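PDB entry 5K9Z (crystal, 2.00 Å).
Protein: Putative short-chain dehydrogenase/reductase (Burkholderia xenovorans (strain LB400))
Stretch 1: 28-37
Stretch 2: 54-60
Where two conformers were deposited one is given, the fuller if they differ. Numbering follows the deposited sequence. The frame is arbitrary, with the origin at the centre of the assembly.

Stretch 1 28-37: GAATARLMAQ
Stretch 2, residues 54-60: ALARELR

Two leucines on 54-60 pack against a strip of alanines on 28-37. Leu55 (chi1 t, chi2 p) sets CD2 3.8 Å from Ala29 CB and 4.3 Å from Ala32 CB; Leu59 (m, t) sets CD1 4.1 Å from Ala32 CB and 4.2 Å from Ala36 CB. Ala32 thus touches both leucines, and Leu59 CD1 also rests 3.7 Å from Ala32 O, against the helix backbone itself. The alanine side chains, each a single methyl, meet the leucine methyls at van der Waals distance. The two helices run nearly parallel, N-to-C directions 17° apart (signed crossing angle -17°), axes 10.9 Å apart at closest approach. In register, Ala29 CA lies 7.7 Å from Leu55 CA, and Ala36 CA 6.7 Å from Leu59 CA. Residues 28-37 are helical throughout, with N-H of residue i+4 donating to O of residue i, as in the hydrogen bond from Ala36 N to Ala32 O (3.0 Å). Helix 54-58 ends before Leu59, which turns to phi/psi -89/139 while its N still donates a hydrogen bond to Leu55 O (3.0 Å). Outward, the CA-to-CB bond of Arg33 (chi1 m, chi2 t, chi3 -137°, chi4 -99°) points sideways to 54-60, but the end of the side chain comes nearer. Leu55 CD1 covers one guanidinium face, 3.4 Å from Arg33 NH2. At the edge, Arg33 NH2 donates to Glu58 OE2 (Glu58 t, t, chi3 -42°) in a very short 2.5 Å salt-bridging hydrogen bond, bent to 119° at the hydrogen.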

# COMPACT_ATOMS: atom_id res chain seq x y z
N GLY C 28 6.42 -24.21 1.84
CA GLY C 28 5.88 -25.23 0.95
C GLY C 28 5.62 -26.54 1.66
O GLY C 28 4.58 -27.18 1.46
N ALA C 29 6.57 -26.97 2.50
CA ALA C 29 6.40 -28.20 3.27
C ALA C 29 5.25 -28.07 4.27
O ALA C 29 4.43 -28.98 4.41
CB ALA C 29 7.70 -28.56 3.98
N ALA C 30 5.20 -26.94 4.99
CA ALA C 30 4.12 -26.70 5.95
C ALA C 30 2.77 -26.70 5.25
O ALA C 30 1.77 -27.17 5.82
CB ALA C 30 4.34 -25.37 6.67
N THR C 31 2.72 -26.16 4.03
CA THR C 31 1.47 -26.13 3.27
C THR C 31 1.08 -27.53 2.80
O THR C 31 -0.09 -27.91 2.88
CB THR C 31 1.60 -25.19 2.07
OG1 THR C 31 1.96 -23.88 2.51
CG2 THR C 31 0.28 -25.11 1.28
N ALA C 32 2.05 -28.30 2.30
CA ALA C 32 1.76 -29.68 1.92
C ALA C 32 1.23 -30.47 3.11
O ALA C 32 0.24 -31.19 2.99
CB ALA C 32 3.02 -30.34 1.36
N ARG C 33 1.88 -30.34 4.27
CA ARG C 33 1.42 -31.04 5.47
C ARG C 33 -0.01 -30.63 5.83
O ARG C 33 -0.86 -31.48 6.09
CB ARG C 33 2.34 -30.76 6.66
CG ARG C 33 3.70 -31.39 6.56
CD ARG C 33 4.49 -31.19 7.85
NE ARG C 33 5.87 -30.83 7.54
CZ ARG C 33 6.89 -31.68 7.55
NH1 ARG C 33 8.11 -31.26 7.24
NH2 ARG C 33 6.69 -32.96 7.86
N LEU C 34 -0.28 -29.32 5.88
CA LEU C 34 -1.59 -28.89 6.36
C LEU C 34 -2.68 -29.27 5.37
O LEU C 34 -3.77 -29.70 5.77
CB LEU C 34 -1.61 -27.39 6.63
CG LEU C 34 -2.94 -26.87 7.21
CD1 LEU C 34 -3.33 -27.61 8.47
CD2 LEU C 34 -2.89 -25.37 7.46
N MET C 35 -2.42 -29.12 4.07
CA MET C 35 -3.43 -29.49 3.08
C MET C 35 -3.73 -30.99 3.13
O MET C 35 -4.89 -31.40 3.01
CB MET C 35 -2.99 -29.06 1.69
CG MET C 35 -3.04 -27.54 1.51
SD MET C 35 -2.74 -27.06 -0.20
CE MET C 35 -3.26 -25.34 -0.15
N ALA C 36 -2.69 -31.81 3.33
CA ALA C 36 -2.91 -33.25 3.52
C ALA C 36 -3.75 -33.51 4.76
O ALA C 36 -4.67 -34.33 4.74
CB ALA C 36 -1.57 -33.98 3.60
N GLN C 37 -3.43 -32.83 5.87
CA GLN C 37 -4.21 -32.94 7.09
C GLN C 37 -5.65 -32.50 6.89
O GLN C 37 -6.56 -33.04 7.53
CB GLN C 37 -3.53 -32.13 8.19
CG GLN C 37 -4.19 -32.18 9.55
CD GLN C 37 -3.49 -31.27 10.54
OE1 GLN C 37 -2.26 -31.16 10.51
NE2 GLN C 37 -4.26 -30.60 11.39
N ALA C 54 10.94 -37.90 0.98
CA ALA C 54 10.72 -38.20 2.39
C ALA C 54 9.40 -37.61 2.87
O ALA C 54 8.65 -38.27 3.60
CB ALA C 54 11.88 -37.67 3.24
N LEU C 55 9.08 -36.39 2.45
CA LEU C 55 7.81 -35.80 2.87
C LEU C 55 6.63 -36.54 2.25
O LEU C 55 5.62 -36.77 2.92
CB LEU C 55 7.77 -34.31 2.50
CG LEU C 55 6.59 -33.53 3.10
CD1 LEU C 55 6.52 -33.76 4.60
CD2 LEU C 55 6.72 -32.04 2.80
N ALA C 56 6.77 -36.96 0.99
CA ALA C 56 5.71 -37.74 0.34
C ALA C 56 5.46 -39.06 1.07
O ALA C 56 4.31 -39.49 1.21
CB ALA C 56 6.06 -38.00 -1.12
N ARG C 57 6.52 -39.71 1.54
CA ARG C 57 6.34 -40.92 2.34
C ARG C 57 5.64 -40.61 3.66
O ARG C 57 4.87 -41.43 4.15
CB ARG C 57 7.68 -41.61 2.59
CG ARG C 57 8.20 -42.39 1.39
CD ARG C 57 9.44 -43.23 1.72
NE ARG C 57 10.67 -42.43 1.72
CZ ARG C 57 11.41 -42.19 2.80
NH1 ARG C 57 11.06 -42.70 3.98
NH2 ARG C 57 12.51 -41.45 2.71
N GLU C 58 5.90 -39.43 4.23
CA GLU C 58 5.30 -39.08 5.52
C GLU C 58 3.80 -38.82 5.39
O GLU C 58 3.02 -39.23 6.25
CB GLU C 58 6.02 -37.87 6.10
CG GLU C 58 5.39 -37.30 7.35
CD GLU C 58 6.13 -36.08 7.88
OE1 GLU C 58 7.38 -36.12 7.88
OE2 GLU C 58 5.47 -35.09 8.27
N LEU C 59 3.38 -38.15 4.33
CA LEU C 59 2.00 -37.73 4.20
C LEU C 59 1.16 -38.80 3.52
O LEU C 59 1.59 -39.41 2.54
CB LEU C 59 1.92 -36.41 3.42
CG LEU C 59 2.74 -35.28 4.03
CD1 LEU C 59 2.61 -34.01 3.19
CD2 LEU C 59 2.27 -35.03 5.47
N ARG C 60 -0.05 -39.00 4.03
CA ARG C 60 -0.96 -39.95 3.40
C ARG C 60 -1.40 -39.42 2.04
O ARG C 60 -1.83 -38.27 1.92
CB ARG C 60 -2.18 -40.20 4.29